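Local coordinates for putative flagellar hook-associated protein (PDB 3PWX) that probably serves as a structural component of the bacterial flagellum, as a hook-associated member of the flagellin family, at residues 28-33 with 128-133; 43-48 with 192-197; 88-93 with 106-111; 115-120 with 153-158. All blocks are in the same frame, centred on the assembly; numbering follows the deposited sequence.

Interaction 1 (28-33 with 128-133)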
loop_
_atom_site.group_PDB
_atom_site.type_symbol
_atom_site.label_atom_id
_atom_site.label_comp_id
_atom_site.label_asym_id
_atom_site.label_seq_id
_atom_site.Cartn_x
_atom_site.Cartn_y
_atom_site.Cartn_z
ATOM N N SER A 28 15.026 4.814 1.687
ATOM C CA SER A 28 15.747 3.589 1.369
ATOM C C SER A 28 14.815 2.452 0.997
ATOM O O SER A 28 15.188 1.614 0.192
ATOM C CB SER A 28 16.653 3.159 2.508
ATOM O OG SER A 28 17.121 1.859 2.255
ATOM N N ASN A 29 13.609 2.412 1.569
ATOM C CA ASN A 29 12.611 1.405 1.205
ATOM C C ASN A 29 12.135 1.673 -0.202
ATOM O O ASN A 29 12.001 0.745 -1.014
ATOM C CB ASN A 29 11.423 1.467 2.161
ATOM C CG ASN A 29 11.744 0.885 3.529
ATOM O OD1 ASN A 29 12.848 0.369 3.766
ATOM N ND2 ASN A 29 10.767 0.971 4.457
ATOM N N ILE A 30 11.904 2.950 -0.503
ATOM C CA ILE A 30 11.445 3.359 -1.814
ATOM C C ILE A 30 12.489 3.124 -2.971
ATOM O O ILE A 30 12.159 2.539 -4.017
ATOM C CB ILE A 30 11.048 4.814 -1.769
ATOM C CG1 ILE A 30 9.970 5.021 -0.690
ATOM C CG2 ILE A 30 10.628 5.321 -3.140
ATOM C CD1 ILE A 30 9.435 6.449 -0.709
ATOM N N ALA A 31 13.731 3.563 -2.804
ATOM C CA ALA A 31 14.780 3.185 -3.741
ATOM C C ALA A 31 14.824 1.639 -3.849
ATOM O O ALA A 31 14.966 1.096 -4.930
ATOM C CB ALA A 31 16.131 3.742 -3.312
ATOM N N ASN A 32 14.698 0.908 -2.738
ATOM C CA ASN A 32 14.804 -0.544 -2.935
ATOM C C ASN A 32 13.623 -1.107 -3.658
ATOM O O ASN A 32 13.751 -2.069 -4.426
ATOM C CB ASN A 32 15.162 -1.297 -1.676
ATOM C CG ASN A 32 16.577 -0.991 -1.242
ATOM O OD1 ASN A 32 17.439 -0.790 -2.087
ATOM N ND2 ASN A 32 16.833 -0.952 0.066
ATOM N N LEU A 33 12.472 -0.478 -3.483
ATOM C CA LEU A 33 11.277 -1.013 -4.120
ATOM C C LEU A 33 11.362 -0.734 -5.652
ATOM O O LEU A 33 11.049 -1.600 -6.477
ATOM C CB LEU A 33 9.995 -0.501 -3.439
ATOM C CG LEU A 33 8.653 -0.878 -4.068
ATOM C CD1 LEU A 33 8.547 -2.393 -4.357
ATOM C CD2 LEU A 33 7.516 -0.414 -3.187
ATOM N N VAL A 128 5.426 -3.151 0.871
ATOM C CA VAL A 128 6.534 -2.414 1.438
ATOM C C VAL A 128 6.000 -1.094 1.959
ATOM O O VAL A 128 5.198 -0.380 1.262
ATOM C CB VAL A 128 7.581 -2.178 0.300
ATOM C CG1 VAL A 128 8.432 -0.928 0.511
ATOM C CG2 VAL A 128 8.445 -3.388 0.204
ATOM N N THR A 129 6.462 -0.746 3.157
ATOM C CA THR A 129 6.105 0.514 3.846
ATOM C C THR A 129 6.971 1.644 3.301
ATOM O O THR A 129 8.202 1.531 3.291
ATOM C CB THR A 129 6.331 0.392 5.319
ATOM O OG1 THR A 129 5.407 -0.580 5.800
ATOM C CG2 THR A 129 6.051 1.725 6.054
ATOM N N VAL A 130 6.347 2.731 2.863
ATOM C CA VAL A 130 7.086 3.687 2.134
ATOM C C VAL A 130 6.931 5.082 2.736
ATOM O O VAL A 130 7.548 6.026 2.231
ATOM C CB VAL A 130 6.698 3.657 0.608
ATOM C CG1 VAL A 130 6.981 2.257 -0.005
ATOM C CG2 VAL A 130 5.242 4.075 0.368
ATOM N N ALA A 131 6.062 5.218 3.752
ATOM C CA ALA A 131 5.952 6.395 4.612
ATOM C C ALA A 131 5.065 5.972 5.770
ATOM O O ALA A 131 4.363 4.958 5.661
ATOM C CB ALA A 131 5.352 7.621 3.901
ATOM N N LYS A 132 5.079 6.735 6.872
ATOM C CA LYS A 132 4.339 6.374 8.047
ATOM C C LYS A 132 2.934 5.984 7.683
ATOM O O LYS A 132 2.171 6.815 7.215
ATOM C CB LYS A 132 4.305 7.528 9.036
ATOM C CG LYS A 132 3.794 7.090 10.453
ATOM C CD LYS A 132 4.506 5.782 10.925
ATOM C CE LYS A 132 4.499 5.588 12.476
ATOM N NZ LYS A 132 3.520 4.497 12.846
ATOM N N GLY A 133 2.584 4.735 7.949
ATOM C CA GLY A 133 1.244 4.225 7.652
ATOM C C GLY A 133 0.815 4.098 6.168
ATOM O O GLY A 133 -0.389 4.060 5.874
#

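Interaction 2 (43-48 with 192-197). Unlike the reference sequence in segment 43-48: Ser48 (reference Asn).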
loop_
_atom_site.group_PDB
_atom_site.type_symbol
_atom_site.label_atom_id
_atom_site.label_comp_id
_atom_site.label_asym_id
_atom_site.label_seq_id
_atom_site.Cartn_x
_atom_site.Cartn_y
_atom_site.Cartn_z
ATOM N N HIS A 43 11.820 -8.660 -16.850
ATOM C CA HIS A 43 11.311 -10.018 -17.161
ATOM C C HIS A 43 10.016 -9.931 -17.933
ATOM O O HIS A 43 9.825 -10.721 -18.912
ATOM C CB HIS A 43 11.169 -10.951 -15.941
ATOM C CG HIS A 43 12.465 -11.220 -15.241
ATOM N ND1 HIS A 43 13.475 -11.979 -15.810
ATOM C CD2 HIS A 43 12.930 -10.797 -14.043
ATOM C CE1 HIS A 43 14.498 -12.028 -14.976
ATOM N NE2 HIS A 43 14.191 -11.324 -13.897
ATOM N N LEU A 44 9.163 -8.962 -17.571
ATOM C CA LEU A 44 7.950 -8.823 -18.333
ATOM C C LEU A 44 8.211 -8.343 -19.754
ATOM O O LEU A 44 7.617 -8.884 -20.672
ATOM C CB LEU A 44 6.891 -8.031 -17.655
ATOM C CG LEU A 44 6.356 -8.705 -16.379
ATOM C CD1 LEU A 44 5.461 -7.710 -15.655
ATOM C CD2 LEU A 44 5.648 -10.047 -16.678
ATOM N N ASP A 45 9.139 -7.404 -19.936
ATOM C CA ASP A 45 9.521 -6.954 -21.247
ATOM C C ASP A 45 9.902 -8.143 -22.115
ATOM O O ASP A 45 9.382 -8.306 -23.225
ATOM C CB ASP A 45 10.673 -5.964 -21.197
ATOM C CG ASP A 45 10.795 -5.194 -22.490
ATOM O OD1 ASP A 45 9.803 -4.560 -22.923
ATOM O OD2 ASP A 45 11.867 -5.259 -23.128
ATOM N N SER A 46 10.755 -9.002 -21.576
ATOM C CA SER A 46 11.192 -10.217 -22.287
ATOM C C SER A 46 10.061 -11.212 -22.590
ATOM O O SER A 46 10.040 -11.767 -23.688
ATOM C CB SER A 46 12.321 -10.896 -21.512
ATOM O OG SER A 46 12.522 -12.215 -21.949
ATOM N N VAL A 47 9.133 -11.427 -21.634
ATOM C CA VAL A 47 7.924 -12.217 -21.868
ATOM C C VAL A 47 7.169 -11.592 -23.017
ATOM O O VAL A 47 6.703 -12.306 -23.856
ATOM C CB VAL A 47 6.984 -12.315 -20.623
ATOM C CG1 VAL A 47 5.642 -12.956 -20.976
ATOM C CG2 VAL A 47 7.638 -13.116 -19.496
ATOM N N SER A 48 7.090 -10.264 -23.125
ATOM C CA SER A 48 6.333 -9.693 -24.228
ATOM C C SER A 48 6.997 -9.817 -25.604
ATOM O O SER A 48 6.279 -10.000 -26.604
ATOM C CB SER A 48 5.973 -8.263 -23.970
ATOM O OG SER A 48 7.082 -7.478 -24.291
ATOM N N GLY A 192 -0.561 -4.717 -19.402
ATOM C CA GLY A 192 -1.323 -4.057 -18.332
ATOM C C GLY A 192 -0.524 -4.034 -17.033
ATOM O O GLY A 192 -0.505 -3.029 -16.309
ATOM N N ALA A 193 0.143 -5.133 -16.737
ATOM C CA ALA A 193 1.087 -5.238 -15.611
ATOM C C ALA A 193 2.183 -4.208 -15.597
ATOM O O ALA A 193 2.508 -3.676 -14.550
ATOM C CB ALA A 193 1.762 -6.612 -15.672
HETATM N N MSE A 194 2.789 -3.971 -16.767
HETATM C CA MSE A 194 3.941 -3.080 -16.905
HETATM C C MSE A 194 3.459 -1.650 -16.820
HETATM O O MSE A 194 4.163 -0.772 -16.323
HETATM C CB MSE A 194 4.635 -3.343 -18.271
HETATM C CG MSE A 194 5.576 -4.581 -18.344
HETATM SE SE MSE A 194 6.148 -4.950 -20.213
HETATM C CE MSE A 194 7.817 -3.890 -20.161
ATOM N N THR A 195 2.268 -1.387 -17.360
ATOM C CA THR A 195 1.625 -0.093 -17.150
ATOM C C THR A 195 1.367 0.080 -15.654
ATOM O O THR A 195 1.584 1.153 -15.098
ATOM C CB THR A 195 0.323 -0.016 -17.910
ATOM O OG1 THR A 195 0.603 0.014 -19.320
ATOM C CG2 THR A 195 -0.398 1.242 -17.572
ATOM N N GLU A 196 0.949 -0.991 -14.973
ATOM C CA GLU A 196 0.680 -0.876 -13.565
ATOM C C GLU A 196 1.988 -0.644 -12.830
ATOM O O GLU A 196 2.065 0.215 -11.991
ATOM C CB GLU A 196 -0.075 -2.082 -13.041
ATOM C CG GLU A 196 -0.739 -1.794 -11.730
ATOM C CD GLU A 196 -1.151 -3.045 -10.944
ATOM O OE1 GLU A 196 -1.626 -4.023 -11.567
ATOM O OE2 GLU A 196 -1.023 -2.996 -9.681
ATOM N N ILE A 197 3.048 -1.342 -13.175
ATOM C CA ILE A 197 4.323 -1.013 -12.563
ATOM C C ILE A 197 4.789 0.433 -12.785
ATOM O O ILE A 197 5.323 1.078 -11.873
ATOM C CB ILE A 197 5.394 -1.958 -13.011
ATOM C CG1 ILE A 197 5.344 -3.248 -12.205
ATOM C CG2 ILE A 197 6.768 -1.304 -12.894
ATOM C CD1 ILE A 197 5.741 -4.502 -12.980
#

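Interaction 3 (88-93 with 106-111)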
loop_
_atom_site.group_PDB
_atom_site.type_symbol
_atom_site.label_atom_id
_atom_site.label_comp_id
_atom_site.label_asym_id
_atom_site.label_seq_id
_atom_site.Cartn_x
_atom_site.Cartn_y
_atom_site.Cartn_z
ATOM N N SER A 88 11.178 -16.740 -17.721
ATOM C CA SER A 88 10.968 -15.410 -17.230
ATOM C C SER A 88 9.988 -15.470 -16.085
ATOM O O SER A 88 10.208 -14.832 -15.084
ATOM C CB SER A 88 10.497 -14.489 -18.342
ATOM O OG SER A 88 11.488 -14.446 -19.387
ATOM N N PHE A 89 8.941 -16.274 -16.161
ATOM C CA PHE A 89 7.990 -16.255 -15.025
ATOM C C PHE A 89 8.514 -16.972 -13.784
ATOM O O PHE A 89 7.901 -16.865 -12.722
ATOM C CB PHE A 89 6.649 -16.857 -15.399
ATOM C CG PHE A 89 5.757 -15.921 -16.060
ATOM C CD1 PHE A 89 5.211 -14.863 -15.355
ATOM C CD2 PHE A 89 5.462 -16.076 -17.407
ATOM C CE1 PHE A 89 4.369 -13.955 -15.975
ATOM C CE2 PHE A 89 4.617 -15.169 -18.048
ATOM C CZ PHE A 89 4.059 -14.114 -17.335
ATOM N N ASN A 90 9.633 -17.688 -13.943
ATOM C CA ASN A 90 10.307 -18.470 -12.910
ATOM C C ASN A 90 11.617 -17.807 -12.487
ATOM O O ASN A 90 12.439 -18.407 -11.819
ATOM C CB ASN A 90 10.584 -19.886 -13.411
ATOM C CG ASN A 90 9.387 -20.815 -13.234
ATOM O OD1 ASN A 90 8.416 -20.491 -12.514
ATOM N ND2 ASN A 90 9.434 -21.947 -13.890
ATOM N N ALA A 91 11.771 -16.543 -12.879
ATOM C CA ALA A 91 12.887 -15.712 -12.457
ATOM C C ALA A 91 13.018 -15.718 -10.946
ATOM O O ALA A 91 12.011 -15.773 -10.230
ATOM C CB ALA A 91 12.677 -14.289 -12.945
ATOM N N GLN A 92 14.263 -15.648 -10.486
ATOM C CA GLN A 92 14.577 -15.611 -9.083
ATOM C C GLN A 92 15.421 -14.374 -8.867
ATOM O O GLN A 92 16.066 -13.893 -9.817
ATOM C CB GLN A 92 15.387 -16.849 -8.666
ATOM C CG GLN A 92 14.632 -18.136 -8.770
ATOM C CD GLN A 92 15.534 -19.346 -8.643
ATOM O OE1 GLN A 92 16.073 -19.807 -9.638
ATOM N NE2 GLN A 92 15.711 -19.857 -7.437
ATOM N N ASP A 93 15.447 -13.871 -7.637
ATOM C CA ASP A 93 16.393 -12.814 -7.291
ATOM C C ASP A 93 17.746 -13.422 -6.868
ATOM O O ASP A 93 17.951 -14.636 -6.973
ATOM C CB ASP A 93 15.825 -11.865 -6.207
ATOM C CG ASP A 93 15.460 -12.588 -4.925
ATOM O OD1 ASP A 93 16.174 -13.556 -4.543
ATOM O OD2 ASP A 93 14.442 -12.187 -4.309
ATOM N N ASP A 106 9.693 -19.785 -2.320
ATOM C CA ASP A 106 10.613 -20.872 -2.687
ATOM C C ASP A 106 10.030 -21.869 -3.698
ATOM O O ASP A 106 10.615 -22.881 -4.022
ATOM C CB ASP A 106 11.108 -21.577 -1.435
ATOM C CG ASP A 106 11.813 -20.632 -0.504
ATOM O OD1 ASP A 106 12.907 -20.148 -0.862
ATOM O OD2 ASP A 106 11.263 -20.345 0.586
ATOM N N THR A 107 8.860 -21.582 -4.207
ATOM C CA THR A 107 8.314 -22.480 -5.151
ATOM C C THR A 107 8.220 -21.802 -6.539
ATOM O O THR A 107 7.764 -20.666 -6.644
ATOM C CB THR A 107 7.042 -23.204 -4.603
ATOM O OG1 THR A 107 5.962 -23.063 -5.507
ATOM C CG2 THR A 107 6.592 -22.644 -3.294
ATOM N N ALA A 108 8.739 -22.503 -7.570
ATOM C CA ALA A 108 8.673 -22.071 -8.972
ATOM C C ALA A 108 7.254 -21.699 -9.326
ATOM O O ALA A 108 6.341 -22.390 -8.941
ATOM C CB ALA A 108 9.112 -23.187 -9.842
ATOM N N ALA A 109 7.046 -20.610 -10.053
ATOM C CA ALA A 109 5.683 -20.148 -10.411
ATOM C C ALA A 109 4.981 -21.117 -11.360
ATOM O O ALA A 109 3.750 -21.289 -11.281
ATOM C CB ALA A 109 5.755 -18.817 -11.050
ATOM N N LEU A 110 5.772 -21.758 -12.218
ATOM C CA LEU A 110 5.273 -22.682 -13.235
ATOM C C LEU A 110 5.971 -24.049 -13.145
ATOM O O LEU A 110 7.182 -24.143 -12.950
ATOM C CB LEU A 110 5.545 -22.101 -14.624
ATOM C CG LEU A 110 4.597 -21.119 -15.290
ATOM C CD1 LEU A 110 5.366 -20.393 -16.339
ATOM C CD2 LEU A 110 3.489 -21.886 -15.941
ATOM N N ASN A 111 5.190 -25.103 -13.301
ATOM C CA ASN A 111 5.679 -26.466 -13.248
ATOM C C ASN A 111 5.068 -27.232 -14.424
ATOM O O ASN A 111 3.875 -27.085 -14.705
ATOM C CB ASN A 111 5.219 -27.102 -11.943
ATOM C CG ASN A 111 6.040 -28.331 -11.556
ATOM O OD1 ASN A 111 6.452 -29.130 -12.398
ATOM N ND2 ASN A 111 6.278 -28.483 -10.263
#

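Interaction 4 (115-120 with 153-158)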
loop_
_atom_site.group_PDB
_atom_site.type_symbol
_atom_site.label_atom_id
_atom_site.label_comp_id
_atom_site.label_asym_id
_atom_site.label_seq_id
_atom_site.Cartn_x
_atom_site.Cartn_y
_atom_site.Cartn_z
ATOM N N GLY A 115 2.926 -33.054 -17.450
ATOM C CA GLY A 115 2.600 -33.087 -18.881
ATOM C C GLY A 115 1.966 -31.805 -19.424
ATOM O O GLY A 115 1.915 -31.595 -20.628
ATOM N N ALA A 116 1.458 -30.955 -18.538
ATOM C CA ALA A 116 0.933 -29.631 -18.944
ATOM C C ALA A 116 1.536 -28.543 -18.033
ATOM O O ALA A 116 2.032 -28.854 -16.950
ATOM C CB ALA A 116 -0.617 -29.617 -18.878
ATOM N N TYR A 117 1.551 -27.286 -18.486
ATOM C CA TYR A 117 1.997 -26.210 -17.569
ATOM C C TYR A 117 0.956 -25.951 -16.513
ATOM O O TYR A 117 -0.218 -25.749 -16.815
ATOM C CB TYR A 117 2.395 -24.935 -18.301
ATOM C CG TYR A 117 3.546 -25.136 -19.258
ATOM C CD1 TYR A 117 4.864 -25.090 -18.805
ATOM C CD2 TYR A 117 3.312 -25.383 -20.627
ATOM C CE1 TYR A 117 5.923 -25.260 -19.684
ATOM C CE2 TYR A 117 4.371 -25.563 -21.532
ATOM C CZ TYR A 117 5.679 -25.503 -21.048
ATOM O OH TYR A 117 6.750 -25.672 -21.903
ATOM N N VAL A 118 1.387 -26.023 -15.267
ATOM C CA VAL A 118 0.508 -25.742 -14.135
ATOM C C VAL A 118 1.043 -24.495 -13.356
ATOM O O VAL A 118 2.240 -24.400 -13.043
ATOM C CB VAL A 118 0.347 -26.978 -13.182
ATOM C CG1 VAL A 118 -0.063 -26.522 -11.743
ATOM C CG2 VAL A 118 -0.641 -27.984 -13.748
ATOM N N VAL A 119 0.183 -23.534 -13.043
ATOM C CA VAL A 119 0.695 -22.419 -12.258
ATOM C C VAL A 119 0.768 -22.782 -10.812
ATOM O O VAL A 119 -0.265 -22.972 -10.169
ATOM C CB VAL A 119 -0.052 -21.102 -12.490
ATOM C CG1 VAL A 119 0.543 -20.053 -11.567
ATOM C CG2 VAL A 119 0.127 -20.609 -13.971
ATOM N N GLU A 120 1.972 -22.898 -10.259
ATOM C CA GLU A 120 2.016 -23.185 -8.808
ATOM C C GLU A 120 2.217 -21.991 -7.915
ATOM O O GLU A 120 2.042 -22.121 -6.724
ATOM C CB GLU A 120 3.034 -24.248 -8.467
ATOM C CG GLU A 120 2.442 -25.632 -8.385
ATOM C CD GLU A 120 3.468 -26.661 -8.802
ATOM O OE1 GLU A 120 4.666 -26.269 -8.847
ATOM O OE2 GLU A 120 3.106 -27.830 -9.119
ATOM N N ASN A 153 -3.916 -21.447 -19.799
ATOM C CA ASN A 153 -2.938 -20.467 -20.240
ATOM C C ASN A 153 -2.399 -20.637 -21.654
ATOM O O ASN A 153 -2.757 -21.550 -22.361
ATOM C CB ASN A 153 -1.800 -20.424 -19.243
ATOM C CG ASN A 153 -1.031 -21.677 -19.219
ATOM O OD1 ASN A 153 -0.404 -22.031 -20.204
ATOM N ND2 ASN A 153 -1.067 -22.383 -18.100
ATOM N N VAL A 154 -1.526 -19.720 -22.040
ATOM C CA VAL A 154 -1.001 -19.643 -23.368
ATOM C C VAL A 154 -0.001 -20.729 -23.644
ATOM O O VAL A 154 0.180 -21.124 -24.800
ATOM C CB VAL A 154 -0.345 -18.254 -23.659
ATOM C CG1 VAL A 154 0.941 -18.079 -22.865
ATOM C CG2 VAL A 154 -0.067 -18.078 -25.167
ATOM N N LEU A 155 0.673 -21.208 -22.614
ATOM C CA LEU A 155 1.698 -22.213 -22.867
ATOM C C LEU A 155 1.083 -23.561 -23.201
ATOM O O LEU A 155 1.619 -24.324 -23.985
ATOM C CB LEU A 155 2.686 -22.295 -21.714
ATOM C CG LEU A 155 3.525 -21.023 -21.507
ATOM C CD1 LEU A 155 4.571 -21.217 -20.401
ATOM C CD2 LEU A 155 4.217 -20.517 -22.768
ATOM N N ASN A 156 -0.074 -23.840 -22.624
ATOM C CA ASN A 156 -0.806 -25.018 -23.032
ATOM C C ASN A 156 -1.386 -24.861 -24.434
ATOM O O ASN A 156 -1.390 -25.808 -25.196
ATOM C CB ASN A 156 -1.844 -25.369 -21.980
ATOM C CG ASN A 156 -1.174 -25.909 -20.714
ATOM O OD1 ASN A 156 -0.107 -26.519 -20.827
ATOM N ND2 ASN A 156 -1.747 -25.653 -19.515
ATOM N N GLN A 157 -1.822 -23.648 -24.787
ATOM C CA GLN A 157 -2.482 -23.463 -26.026
ATOM C C GLN A 157 -1.436 -23.552 -27.128
ATOM O O GLN A 157 -1.723 -24.038 -28.223
ATOM C CB GLN A 157 -3.178 -22.122 -26.054
ATOM C CG GLN A 157 -3.807 -21.755 -27.428
ATOM C CD GLN A 157 -4.859 -22.761 -27.813
ATOM O OE1 GLN A 157 -5.711 -23.109 -26.987
ATOM N NE2 GLN A 157 -4.820 -23.235 -29.054
ATOM N N ILE A 158 -0.215 -23.108 -26.829
ATOM C CA ILE A 158 0.837 -23.106 -27.836
ATOM C C ILE A 158 1.202 -24.582 -28.146
ATOM O O ILE A 158 1.529 -24.912 -29.305
ATOM C CB ILE A 158 2.077 -22.201 -27.479
ATOM C CG1 ILE A 158 2.952 -21.936 -28.714
ATOM C CG2 ILE A 158 2.971 -22.878 -26.466
ATOM C CD1 ILE A 158 2.198 -21.429 -30.078
#

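Interaction 1 (28-33 with 128-133)
Ile30 and Val130 mark the place where the two backbones come nearest, their CA atoms 5.9 Å apart. The short axes of helix 28-33 and strand 128-131 approach to 7.8 Å and run at 129° to each other, so the strand crosses the helix obliquely, closer to antiparallel than to parallel. The strand belongs to a β-hairpin, 127-131 with 134-137, laid against the long helix 7-61 of the flagellin N-terminal region, at a point within its predicted coiled coil. Between hairpin and helix four apolar side chains, two from each segment, pack together. Ile30 and Val130 meet at about a right angle, CG1 of Ile30 lying 3.8 Å from CB of Val130. Leu33 slides past Val128 in the opposite direction, and its CD2 branch touches both Val128 CG1, at 3.8 Å, and Val130 CG1, at 4.2 Å. Ile30 also packs on Leu204, Met207 and His211 of helix 172-223, and Met136 of the partner strand touches both Leu33 and Val130, which closes a small core between hairpin and helices. Ala131 and Lys132 pack against Asn203 and Arg200 of the second subunit. The polar link lies at the margin of this core: Asn29, its CG anti to the carbonyl carbon (chi1 -74°), turns its amide to the strand, and Asn29 ND2 donates to Thr129 O at 2.9 Å with an N-H...O angle of 155°, the nitrogen standing somewhat off the plane of that carbonyl.

Interaction 2 (43-48 with 192-197)
Leu44 and Met194, the latter modelled as selenomethionine, slide past each other in opposite directions, each reaching toward the other helix. Leu44 CB lies 3.8 Å from Met194 CG, and the CD1 branch of the leucine continues to Ala193 CB at 3.9 Å and Ile197 CD1 at 4.2 Å, meeting two residues one helical turn apart. The selenium of Met194 lies close to the backbone of the opposing helix, 3.9 Å from Asp45 N, and a bend at chi3 (92°) turns the terminal methyl CE across Asp45, 3.5 Å from OD1. No hydrogen bond spans the two segments, and apart from this brush with the carboxylate the side-chain contact is apolar. The short axes are 10.4 Å apart and the helices run nearly antiparallel, at 155°, a pairing of the long N- and C-terminal helices that is consistent with the coiled-coil α-helical core of flagellin-family proteins. On the flank of helix 7-61 turned to helix 71-89, Val47 packs on Ser88 and Phe89, while Met140, from the segment between hairpin 127-137 and helix 142-145, touches both Ala193 and Ile197 of helix 172-223.

Interaction 3 (88-93 with 106-111)
Asn90 holds Leu110 by two hydrogen bonds, using both ends of its side-chain amide on the two polar backbone atoms of one residue. Leu110 N donates to Asn90 OD1 at 2.9 Å, reaching it in the carbonyl plane on a lone pair with an N-H...O angle of 152°. Asn90 ND2 returns a longer bond to Leu110 O, 3.3 Å, which lies in the plane of the amide. Together the two hydrogen bonds restrict the rotation of the amide about chi2. The side chains of Asn90 and Leu110 cross at about a right angle. Leu110 belongs to the two-stranded antiparallel β-hairpin 110-111/118-119. Asn111 pairs with Val118 of the second strand and Ala109 with Glu120 and Gly121 just after it, whereas the N-H and C=O of Leu110 turn to the other edge, where Asn90 meets them much as a further strand might. Packing contacts gather around Phe89 and the two alanines. Phe89 CB lies 3.9 Å from Leu110 CD1, and Phe89 O is 3.3 Å from Ala109 CB; Ala108 CB is 3.9 Å from Asn90 OD1. The phenyl ring leads away from this contact and packs on Ala142, Ile145 and Leu146, with Val47 of helix 7-61 against it as well. Beyond Asn90 the chain continues to Asp93, whose OD1 accepts from the backbone N of His97, a residue seen to bind magnesium in a structure of this protein, though no ion is bound to it in this chain.

Interaction 4 (115-120 with 153-158)
Tyr117 and Asn156 bring the two backbones nearest, with CA atoms 6.3 Å apart, where the approach to strand 118-119 passes the start of helix 154-166. The β-hairpin thus rests on a capped helix N-terminus, and Asn153 is the N-cap. Its CG sits between the backbone N and the carbonyl carbon (chi1 66°), and OD1 accepts from Asn156 N at 3.0 Å and, more weakly, from Leu155 N. Asn156, tied by its backbone to the cap, uses its side-chain amide to bind Tyr117 at both backbone polar atoms. Tyr117 N donates to Asn156 OD1 at 3.0 Å, and Asn156 ND2 donates to Tyr117 O at 3.1 Å with an N-H...O angle of 156°; each donor lies in the plane of the carbonyl it meets. This pair of bonds holds the amide in one rotation, its plane 33° from that of the tyrosine ring. The same OD1 also lies at the ring edge, near CD2. Around the ring, helix 71-89 adds Glu86, and Leu110 packs alongside from the first hairpin strand, while the tyrosine OH has a weak hydrogen bond with Lys112 NZ. Leu155 supplies the apolar half of the contact from the helix: its CB lies 3.3 Å from Tyr117 CD2, and its CD1 stands over the middle of one ring face in a CH-π contact, 4.1 Å from the centroid.

Interactions 3 and 4 share one β-hairpin. Their centres are 14 Å apart, and Asn111 O and Val118 N, 2.8 Å apart, probably form a hydrogen bond between the strands. An asparagine amide grips each limb of the hairpin, Asn90 at Leu110 and Asn156 at Tyr117 just before the second strand. Interaction 3 also touches interaction 2, where Val47 CG2 and Ser88 CB meet at 3.4 Å, which joins helix 71-89, and through Asn90 the hairpin, to helix 7-61. Interactions 1 and 2 both use helix 7-61 but stand 22 Å apart between centres; interaction 1 carries the other hairpin, its centre 35 Å from that of interaction 4. The bound magnesium ion is about 14 Å from the side chain of Ala108.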